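Local coordinates for peptide ABC transporter, peptide-binding protein (PDB 3O6P), which probably binds peptides for uptake by an ABC transporter, this chain being one piece of a longer solute-binding protein of family 5, at residues Ala28-Ser32 and Ile33-Ala37; Lys84-Trp87 and Glu88-Lys91; Asp124-Asp127 and Gly128-Val131; Asp163-Ser166 and Phe167-Phe171. All blocks are in the same frame, centred on the assembly; numbering follows the deposited sequence.

Contact 1. Residues Ala28-Ser32 and Ile33-Ala37; sequences AISYS and IDRKA
R35 reaches back to S30 across the short turn between helix 23-31 and helix 35-43, a local contact that ties the end of one helix to the first turn of the next. The guanidinium comes end-on and grips S30 with two nitrogens. NH2 of R35 donates to OG of S30 at 2.7 Å, with the hydroxyl oxygen close to the guanidinium plane. NH1 of R35 bonds S30 O at 2.9 Å, and here the acceptor is tilted out of that plane. Arginine suits the place because its long chain can double back: CG lies beside its own backbone N (chi1 -50°) and the chain bends again at chi2. Serine suits the other side, its short hydroxyl standing next to a carbonyl that the same guanidinium can take. S30 O has a second donor, I33 N at 3.3 Å, arriving from the opposite face of the carbonyl plane. The positive charge beside the S30 carbonyl, in the last turn of the helix, is probably favourable, since a helix end of this kind carries partial negative charge. I29 O accepts from S32 N and, at 2.7 Å, from OG of S32, and CG1 of I33 lies against it. D34 then caps the second helix, its OD1 accepting from A37 N at 3.2 Å. NE of R35 bonds P224 O, and strand 223-228 packs on S30, I33 and R35, while I122 of helix 109-125 touches I29 and S32.

Contact 2. Residues Lys84-Trp87 and Glu88-Lys91; sequences KEYW and EKAK
E88 begins the second turn of this helical segment by donating its amide to K84 O, 3.0 Å from E88 N, and each of the next three residues likewise bonds the carbonyl four places back. Its side chain bends at chi2 (-54°) and turns its carboxylate toward K91, while OE2 of E88 shares water 1 with K84 O. K89, extended beyond CG, runs alongside Y86, and its NZ sits over one face of the phenol ring in a cation-pi contact, 4.1 Å from NZ to the centroid of the Y86 ring. OE2 of E85, 4.2 Å from NZ of K89, is too far for a salt bridge but probably adds a mild attraction. A90 is a methyl-sized residue on the buried side, its CB 4.1 Å from CE3 of W87. K91 does double duty. Its aliphatic part crosses the indole at about a right angle, with CG 3.5 Å from the centroid of the W87 six-membered ring, almost on the ring normal, as a CH-pi contact. The bend at chi3 then brings NZ of K91 to OE2 of E88 at 3.0 Å, a salt bridge on the syn side of the carboxylate. Lysine thus supplies both greasy chain and charge at the surface. Within helix 80-94, Y86 and W87 pack against helix 23-31, while NZ of K84 bonds A125 O at the end of helix 109-125 and NE1 of W87 bonds D127 O just beyond it.

Contact 3. Residues Asp124-Asp127 and Gly128-Val131; sequences DALD and GVKV. With NA (sodium ion), chain B.
L126 and V129, the first and last residues of a type II beta turn, lie side by side with their side chains pointing the same way. The touch is made by CG2 of V129, 3.5 Å from CB of L126; with CG1 of V129 anti to the backbone N (chi1 -179°), the other methyl is the one facing leucine. Both are apolar and buried, which suits side chains that pack on W87 of helix 80-94. V129 N closes the turn on L126 O at 3.1 Å, from above the carbonyl plane. G128 occupies the third position with a positive phi (97°), where a CB would jam against the preceding carbonyl oxygen. Backbone carbonyls of the same turn bind a sodium ion, L126 O at 2.5 Å and V129 O at 2.7 Å, with three waters and Q123 O completing six ligands. Water 3 also accepts from G128 N, and water 2 donates to OD1 of D127 at 2.7 Å, so this exposed aspartate works in the second shell and probably favours the cation. The turn links helix 109-125 to strand 129-136 in a beta-alpha-beta unit, with L99 of the parallel strand 99-106 against V129 and helix 80-94 covering L126.

Contact 4. Residues Asp163-Ser166 and Phe167-Phe171; sequences DPSS and FLDLF
D169 curls its side chain back over S165, one helical turn earlier. CB of D169 lies 3.2 Å from S165 O, and CG of D169 stays equally close, because chi1 of -74° keeps it beside the backbone N and near the preceding turn. The two carboxylate oxygens stay nearest S165 O, OD2 at 3.3 Å, with no bond between acceptors, and then lie 4.0 Å from S165 CB. At the tip, OD2 of D169 receives a bond from water 5 at 2.7 Å, a donor that S165 O cannot supply, and that water also reaches OG of S165 weakly. D169 N, by contrast, bonds S165 O at 2.8 Å. D163, just ahead of the turn into this short helix, caps it: its OD2 accepts from both S165 N and OG of S165, the hydroxyl at 2.5 Å, and also meets R205 in a salt bridge. Aspartate suits a helix start, where amides lack carbonyl partners, and serine adds a second donor. P164 has no amide hydrogen, which costs nothing in such a turn, and its carbonyl takes two amides, F167 N from above its plane and L168 N within it, the latter at 3.1 Å. CG of L168 rests against the same oxygen, and its CD1 touches CB of P164. OG of S166 bonds NE1 of W157, whose ring meets F167 edge-to-face, and L168 packs on V191 of helix 185-195 and M209 of helix 202-218.

Contacts 1, 2 and 3 form one cluster. Contacts 2 and 3, their centres about 11 Å apart, are joined by two side-chain-to-carbonyl bonds, of 2.8 Å from NZ of K84 to A125 O and 2.9 Å from NE1 of W87 to D127 O. The W87 side chain comes within about 7 Å of the sodium ion held in contact 3, though it is not a ligand. Contact 1 touches both neighbours, with A28 and Y31 against helix 80-94 and S32 CB 3.7 Å from A125 CB. Contact 4 stands apart across the chain's centre, its centre about 23 Å from that of contact 1 and about 32 Å from that of contact 3.

Contact 1. Residues Ala28-Ser32 and Ile33-Ala37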
loop_
_atom_site.group_PDB
_atom_site.type_symbol
_atom_site.label_atom_id
_atom_site.label_comp_id
_atom_site.label_asym_id
_atom_site.label_seq_id
_atom_site.Cartn_x
_atom_site.Cartn_y
_atom_site.Cartn_z
ATOM N N ALA A 28 -11.063 4.551 -1.575
ATOM C CA ALA A 28 -11.854 5.189 -0.508
ATOM C C ALA A 28 -11.120 5.019 0.827
ATOM O O ALA A 28 -11.020 5.968 1.634
ATOM C CB ALA A 28 -13.252 4.581 -0.442
ATOM N N ILE A 29 -10.546 3.830 1.026
ATOM C CA ILE A 29 -9.779 3.541 2.250
ATOM C C ILE A 29 -8.576 4.495 2.323
ATOM O O ILE A 29 -8.371 5.176 3.354
ATOM C CB ILE A 29 -9.374 2.052 2.275
ATOM C CG1 ILE A 29 -10.618 1.210 2.609
ATOM C CG2 ILE A 29 -8.273 1.807 3.304
ATOM C CD1 ILE A 29 -10.432 -0.321 2.374
ATOM N N SER A 30 -7.803 4.578 1.230
ATOM C CA SER A 30 -6.648 5.467 1.245
ATOM C C SER A 30 -7.023 6.949 1.465
ATOM O O SER A 30 -6.366 7.668 2.242
ATOM C CB SER A 30 -5.789 5.278 -0.001
ATOM O OG SER A 30 -4.647 6.127 0.029
ATOM N N TYR A 31 -8.092 7.394 0.817
ATOM C CA TYR A 31 -8.532 8.778 0.964
ATOM C C TYR A 31 -8.954 9.133 2.379
ATOM O O TYR A 31 -8.988 10.322 2.744
ATOM C CB TYR A 31 -9.754 9.019 0.062
ATOM C CG TYR A 31 -9.482 9.312 -1.387
ATOM C CD1 TYR A 31 -8.631 10.347 -1.764
ATOM C CD2 TYR A 31 -10.190 8.623 -2.390
ATOM C CE1 TYR A 31 -8.435 10.650 -3.131
ATOM C CE2 TYR A 31 -10.020 8.922 -3.753
ATOM C CZ TYR A 31 -9.132 9.921 -4.116
ATOM O OH TYR A 31 -8.973 10.202 -5.456
ATOM N N SER A 32 -9.292 8.128 3.173
ATOM C CA SER A 32 -9.836 8.402 4.497
ATOM C C SER A 32 -8.768 8.574 5.580
ATOM O O SER A 32 -9.122 8.848 6.731
ATOM C CB SER A 32 -10.778 7.275 4.921
ATOM O OG SER A 32 -10.014 6.161 5.316
ATOM N N ILE A 33 -7.487 8.388 5.238
ATOM C CA ILE A 33 -6.430 8.398 6.262
ATOM C C ILE A 33 -5.548 9.635 6.122
ATOM O O ILE A 33 -4.872 9.821 5.106
ATOM C CB ILE A 33 -5.575 7.105 6.178
ATOM C CG1 ILE A 33 -6.446 5.827 6.242
ATOM C CG2 ILE A 33 -4.434 7.114 7.231
ATOM C CD1 ILE A 33 -5.688 4.594 5.732
ATOM N N ASP A 34 -5.577 10.477 7.139
ATOM C CA ASP A 34 -4.772 11.706 7.168
ATOM C C ASP A 34 -3.352 11.312 7.544
ATOM O O ASP A 34 -3.027 11.218 8.723
ATOM C CB ASP A 34 -5.389 12.674 8.182
ATOM C CG ASP A 34 -4.728 14.040 8.209
ATOM O OD1 ASP A 34 -3.646 14.231 7.594
ATOM O OD2 ASP A 34 -5.306 14.945 8.888
ATOM N N ARG A 35 -2.516 11.080 6.533
ATOM C CA ARG A 35 -1.130 10.637 6.747
ATOM C C ARG A 35 -0.302 11.696 7.487
ATOM O O ARG A 35 0.611 11.349 8.261
ATOM C CB ARG A 35 -0.409 10.383 5.404
ATOM C CG ARG A 35 -1.084 9.500 4.325
ATOM C CD ARG A 35 -1.358 8.152 4.826
ATOM N NE ARG A 35 -1.647 7.144 3.778
ATOM C CZ ARG A 35 -2.697 7.150 2.941
ATOM N NH1 ARG A 35 -3.591 8.145 2.925
ATOM N NH2 ARG A 35 -2.876 6.135 2.108
ATOM N N LYS A 36 -0.583 12.974 7.225
ATOM C CA LYS A 36 0.123 14.057 7.916
ATOM C C LYS A 36 -0.139 13.972 9.436
ATOM O O LYS A 36 0.786 14.006 10.248
ATOM C CB LYS A 36 -0.305 15.423 7.353
ATOM C CG LYS A 36 0.520 16.593 7.889
ATOM C CD LYS A 36 0.039 17.931 7.309
ATOM C CE LYS A 36 0.955 19.084 7.735
ATOM N NZ LYS A 36 2.331 19.014 7.125
ATOM N N ALA A 37 -1.396 13.834 9.820
ATOM C CA ALA A 37 -1.729 13.680 11.241
ATOM C C ALA A 37 -1.084 12.416 11.812
ATOM O O ALA A 37 -0.595 12.403 12.965
ATOM C CB ALA A 37 -3.273 13.624 11.417
#

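Contact 2. Residues Lys84-Trp87 and Glu88-Lys91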
loop_
_atom_site.group_PDB
_atom_site.type_symbol
_atom_site.label_atom_id
_atom_site.label_comp_id
_atom_site.label_asym_id
_atom_site.label_seq_id
_atom_site.Cartn_x
_atom_site.Cartn_y
_atom_site.Cartn_z
ATOM N N LYS A 84 -15.784 9.316 0.782
ATOM C CA LYS A 84 -17.204 9.032 0.732
ATOM C C LYS A 84 -17.692 8.770 -0.690
ATOM O O LYS A 84 -18.481 7.838 -0.919
ATOM C CB LYS A 84 -17.978 10.190 1.362
ATOM C CG LYS A 84 -17.740 10.238 2.886
ATOM C CD LYS A 84 -18.331 11.472 3.526
ATOM C CE LYS A 84 -17.952 11.534 5.010
ATOM N NZ LYS A 84 -18.754 10.563 5.816
ATOM N N GLU A 85 -17.239 9.584 -1.640
ATOM C CA GLU A 85 -17.683 9.439 -3.029
ATOM C C GLU A 85 -17.229 8.084 -3.595
ATOM O O GLU A 85 -18.000 7.369 -4.257
ATOM C CB GLU A 85 -17.074 10.556 -3.874
ATOM C CG GLU A 85 -17.410 10.456 -5.355
ATOM C CD GLU A 85 -16.581 11.389 -6.240
ATOM O OE1 GLU A 85 -15.575 11.974 -5.764
ATOM O OE2 GLU A 85 -16.925 11.514 -7.440
ATOM N N TYR A 86 -15.975 7.733 -3.339
ATOM C CA TYR A 86 -15.442 6.470 -3.860
ATOM C C TYR A 86 -16.089 5.250 -3.215
ATOM O O TYR A 86 -16.284 4.228 -3.872
ATOM C CB TYR A 86 -13.912 6.448 -3.719
ATOM C CG TYR A 86 -13.254 7.194 -4.861
ATOM C CD1 TYR A 86 -13.449 8.578 -5.033
ATOM C CD2 TYR A 86 -12.506 6.514 -5.817
ATOM C CE1 TYR A 86 -12.862 9.256 -6.101
ATOM C CE2 TYR A 86 -11.905 7.191 -6.876
ATOM C CZ TYR A 86 -12.087 8.549 -7.013
ATOM O OH TYR A 86 -11.494 9.202 -8.073
ATOM N N TRP A 87 -16.438 5.352 -1.932
ATOM C CA TRP A 87 -17.148 4.275 -1.285
ATOM C C TRP A 87 -18.566 4.132 -1.870
ATOM O O TRP A 87 -19.032 3.003 -2.092
ATOM C CB TRP A 87 -17.160 4.499 0.231
ATOM C CG TRP A 87 -18.110 3.651 1.081
ATOM C CD1 TRP A 87 -18.991 4.112 2.015
ATOM C CD2 TRP A 87 -18.201 2.220 1.120
ATOM N NE1 TRP A 87 -19.634 3.054 2.623
ATOM C CE2 TRP A 87 -19.175 1.886 2.084
ATOM C CE3 TRP A 87 -17.560 1.188 0.429
ATOM C CZ2 TRP A 87 -19.533 0.553 2.370
ATOM C CZ3 TRP A 87 -17.919 -0.139 0.722
ATOM C CH2 TRP A 87 -18.886 -0.440 1.685
ATOM N N GLU A 88 -19.228 5.247 -2.171
ATOM C CA GLU A 88 -20.503 5.139 -2.880
ATOM C C GLU A 88 -20.376 4.410 -4.223
ATOM O O GLU A 88 -21.247 3.593 -4.588
ATOM C CB GLU A 88 -21.144 6.510 -3.089
ATOM C CG GLU A 88 -21.666 7.139 -1.816
ATOM C CD GLU A 88 -22.633 6.257 -1.024
ATOM O OE1 GLU A 88 -23.543 5.628 -1.624
ATOM O OE2 GLU A 88 -22.485 6.209 0.217
ATOM N N LYS A 89 -19.309 4.702 -4.962
ATOM C CA LYS A 89 -19.058 4.019 -6.243
ATOM C C LYS A 89 -18.832 2.538 -5.989
ATOM O O LYS A 89 -19.387 1.698 -6.731
ATOM C CB LYS A 89 -17.835 4.573 -6.993
ATOM C CG LYS A 89 -17.941 5.974 -7.526
ATOM C CD LYS A 89 -16.592 6.356 -8.174
ATOM C CE LYS A 89 -16.494 7.840 -8.520
ATOM N NZ LYS A 89 -15.188 8.060 -9.198
ATOM N N ALA A 90 -17.994 2.210 -4.987
ATOM C CA ALA A 90 -17.713 0.801 -4.670
ATOM C C ALA A 90 -18.978 0.012 -4.305
ATOM O O ALA A 90 -19.158 -1.131 -4.775
ATOM C CB ALA A 90 -16.645 0.650 -3.561
ATOM N N LYS A 91 -19.839 0.616 -3.481
ATOM C CA LYS A 91 -21.114 -0.015 -3.107
ATOM C C LYS A 91 -21.957 -0.379 -4.327
ATOM O O LYS A 91 -22.556 -1.465 -4.390
ATOM C CB LYS A 91 -21.920 0.875 -2.143
ATOM C CG LYS A 91 -21.346 0.825 -0.706
ATOM C CD LYS A 91 -22.210 1.479 0.317
ATOM C CE LYS A 91 -22.419 2.935 0.021
ATOM N NZ LYS A 91 -23.569 3.513 0.820
HETATM O O HOH W 1 -20.327 7.373 1.206
#

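Contact 3. Residues Asp124-Asp127 and Gly128-Val131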
loop_
_atom_site.group_PDB
_atom_site.type_symbol
_atom_site.label_atom_id
_atom_site.label_comp_id
_atom_site.label_asym_id
_atom_site.label_seq_id
_atom_site.Cartn_x
_atom_site.Cartn_y
_atom_site.Cartn_z
ATOM N N ASP A 124 -14.819 6.131 10.675
ATOM C CA ASP A 124 -15.472 7.411 10.793
ATOM C C ASP A 124 -15.896 7.988 9.422
ATOM O O ASP A 124 -17.009 8.509 9.270
ATOM C CB ASP A 124 -14.547 8.380 11.549
ATOM C CG ASP A 124 -15.233 9.660 11.847
ATOM O OD1 ASP A 124 -16.081 9.669 12.755
ATOM O OD2 ASP A 124 -14.975 10.638 11.127
ATOM N N ALA A 125 -15.021 7.854 8.422
ATOM C CA ALA A 125 -15.240 8.464 7.111
ATOM C C ALA A 125 -16.309 7.763 6.276
ATOM O O ALA A 125 -17.044 8.425 5.530
ATOM C CB ALA A 125 -13.922 8.545 6.324
ATOM N N LEU A 126 -16.406 6.440 6.422
ATOM C CA LEU A 126 -17.231 5.631 5.522
ATOM C C LEU A 126 -18.457 5.087 6.225
ATOM O O LEU A 126 -18.369 4.188 7.057
ATOM C CB LEU A 126 -16.399 4.500 4.924
ATOM C CG LEU A 126 -15.101 4.949 4.240
ATOM C CD1 LEU A 126 -14.339 3.765 3.609
ATOM C CD2 LEU A 126 -15.325 6.054 3.198
ATOM N N ASP A 127 -19.613 5.635 5.895
ATOM C CA ASP A 127 -20.844 5.225 6.563
ATOM C C ASP A 127 -21.189 3.815 6.110
ATOM O O ASP A 127 -21.273 3.563 4.920
ATOM C CB ASP A 127 -21.988 6.205 6.258
ATOM C CG ASP A 127 -21.860 7.532 7.037
ATOM O OD1 ASP A 127 -21.322 7.546 8.169
ATOM O OD2 ASP A 127 -22.334 8.568 6.528
ATOM N N GLY A 128 -21.390 2.903 7.056
ATOM C CA GLY A 128 -21.667 1.511 6.707
ATOM C C GLY A 128 -20.423 0.634 6.743
ATOM O O GLY A 128 -20.497 -0.579 6.479
ATOM N N VAL A 129 -19.285 1.233 7.077
ATOM C CA VAL A 129 -18.052 0.437 7.267
ATOM C C VAL A 129 -17.691 0.358 8.756
ATOM O O VAL A 129 -17.616 1.394 9.443
ATOM C CB VAL A 129 -16.877 1.000 6.471
ATOM C CG1 VAL A 129 -15.611 0.127 6.668
ATOM C CG2 VAL A 129 -17.201 1.080 4.973
ATOM N N LYS A 130 -17.470 -0.849 9.253
ATOM C CA LYS A 130 -17.046 -1.057 10.625
ATOM C C LYS A 130 -15.683 -1.691 10.546
ATOM O O LYS A 130 -15.457 -2.568 9.701
ATOM C CB LYS A 130 -18.005 -1.996 11.350
ATOM C CG LYS A 130 -17.481 -2.442 12.701
ATOM C CD LYS A 130 -18.516 -3.232 13.497
ATOM C CE LYS A 130 -17.932 -3.701 14.837
ATOM N NZ LYS A 130 -17.775 -2.566 15.780
ATOM N N VAL A 131 -14.761 -1.239 11.392
ATOM C CA VAL A 131 -13.383 -1.773 11.327
ATOM C C VAL A 131 -12.978 -2.273 12.691
ATOM O O VAL A 131 -13.111 -1.542 13.668
ATOM C CB VAL A 131 -12.363 -0.672 10.910
ATOM C CG1 VAL A 131 -10.957 -1.256 10.835
ATOM C CG2 VAL A 131 -12.741 -0.029 9.574
HETATM NA NA NA B . -18.550 3.886 9.513
HETATM O O HOH W 2 -19.317 6.320 9.465
HETATM O O HOH W 3 -20.808 3.116 9.664
HETATM O O HOH W 4 -18.905 4.109 12.001
#

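Contact 4. Residues Asp163-Ser166 and Phe167-Phe171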
loop_
_atom_site.group_PDB
_atom_site.type_symbol
_atom_site.label_atom_id
_atom_site.label_comp_id
_atom_site.label_asym_id
_atom_site.label_seq_id
_atom_site.Cartn_x
_atom_site.Cartn_y
_atom_site.Cartn_z
ATOM N N ASP A 163 17.416 0.088 -4.427
ATOM C CA ASP A 163 16.765 -0.088 -5.718
ATOM C C ASP A 163 15.228 -0.163 -5.632
ATOM O O ASP A 163 14.686 -0.915 -4.824
ATOM C CB ASP A 163 17.306 -1.294 -6.471
ATOM C CG ASP A 163 16.906 -1.266 -7.925
ATOM O OD1 ASP A 163 17.570 -0.556 -8.738
ATOM O OD2 ASP A 163 15.916 -1.934 -8.245
ATOM N N PRO A 164 14.526 0.579 -6.507
ATOM C CA PRO A 164 13.069 0.596 -6.430
ATOM C C PRO A 164 12.442 -0.790 -6.608
ATOM O O PRO A 164 11.399 -1.053 -6.040
ATOM C CB PRO A 164 12.664 1.535 -7.580
ATOM C CG PRO A 164 13.872 2.377 -7.804
ATOM C CD PRO A 164 15.009 1.431 -7.608
ATOM N N SER A 165 13.100 -1.686 -7.354
ATOM C CA SER A 165 12.537 -3.014 -7.578
ATOM C C SER A 165 12.428 -3.807 -6.274
ATOM O O SER A 165 11.617 -4.719 -6.199
ATOM C CB SER A 165 13.377 -3.805 -8.579
ATOM O OG SER A 165 14.649 -4.089 -8.039
ATOM N N SER A 166 13.245 -3.473 -5.273
ATOM C CA SER A 166 13.174 -4.139 -3.970
ATOM C C SER A 166 11.752 -4.038 -3.425
ATOM O O SER A 166 11.243 -4.983 -2.828
ATOM C CB SER A 166 14.152 -3.505 -2.995
ATOM O OG SER A 166 14.131 -4.159 -1.746
ATOM N N PHE A 167 11.117 -2.887 -3.633
ATOM C CA PHE A 167 9.734 -2.684 -3.192
ATOM C C PHE A 167 8.718 -3.184 -4.205
ATOM O O PHE A 167 7.725 -3.827 -3.843
ATOM C CB PHE A 167 9.494 -1.199 -2.928
ATOM C CG PHE A 167 10.236 -0.697 -1.729
ATOM C CD1 PHE A 167 9.589 -0.594 -0.486
ATOM C CD2 PHE A 167 11.602 -0.361 -1.821
ATOM C CE1 PHE A 167 10.281 -0.167 0.628
ATOM C CE2 PHE A 167 12.293 0.096 -0.710
ATOM C CZ PHE A 167 11.629 0.175 0.532
ATOM N N LEU A 168 8.963 -2.873 -5.477
ATOM C CA LEU A 168 7.977 -3.149 -6.503
ATOM C C LEU A 168 7.807 -4.662 -6.728
ATOM O O LEU A 168 6.686 -5.132 -6.924
ATOM C CB LEU A 168 8.332 -2.432 -7.803
ATOM C CG LEU A 168 8.408 -0.907 -7.681
ATOM C CD1 LEU A 168 9.162 -0.334 -8.893
ATOM C CD2 LEU A 168 6.984 -0.291 -7.594
ATOM N N ASP A 169 8.900 -5.414 -6.639
ATOM C CA ASP A 169 8.831 -6.862 -6.864
ATOM C C ASP A 169 7.852 -7.573 -5.913
ATOM O O ASP A 169 7.292 -8.614 -6.255
ATOM C CB ASP A 169 10.212 -7.528 -6.718
ATOM C CG ASP A 169 11.148 -7.241 -7.890
ATOM O OD1 ASP A 169 10.680 -6.738 -8.952
ATOM O OD2 ASP A 169 12.367 -7.542 -7.738
ATOM N N LEU A 170 7.650 -7.004 -4.725
ATOM C CA LEU A 170 6.819 -7.620 -3.715
ATOM C C LEU A 170 5.405 -7.823 -4.194
ATOM O O LEU A 170 4.723 -8.708 -3.660
ATOM C CB LEU A 170 6.770 -6.742 -2.453
ATOM C CG LEU A 170 8.123 -6.358 -1.830
ATOM C CD1 LEU A 170 7.879 -5.372 -0.669
ATOM C CD2 LEU A 170 8.918 -7.569 -1.339
ATOM N N PHE A 171 4.969 -7.018 -5.179
ATOM C CA PHE A 171 3.546 -6.981 -5.531
ATOM C C PHE A 171 3.244 -7.597 -6.881
ATOM O O PHE A 171 2.131 -7.498 -7.392
ATOM C CB PHE A 171 2.950 -5.581 -5.330
ATOM C CG PHE A 171 3.028 -5.144 -3.910
ATOM C CD1 PHE A 171 2.165 -5.696 -2.958
ATOM C CD2 PHE A 171 4.042 -4.288 -3.491
ATOM C CE1 PHE A 171 2.274 -5.356 -1.614
ATOM C CE2 PHE A 171 4.180 -3.946 -2.146
ATOM C CZ PHE A 171 3.286 -4.469 -1.198
HETATM O O HOH W 5 14.633 -7.135 -9.158
#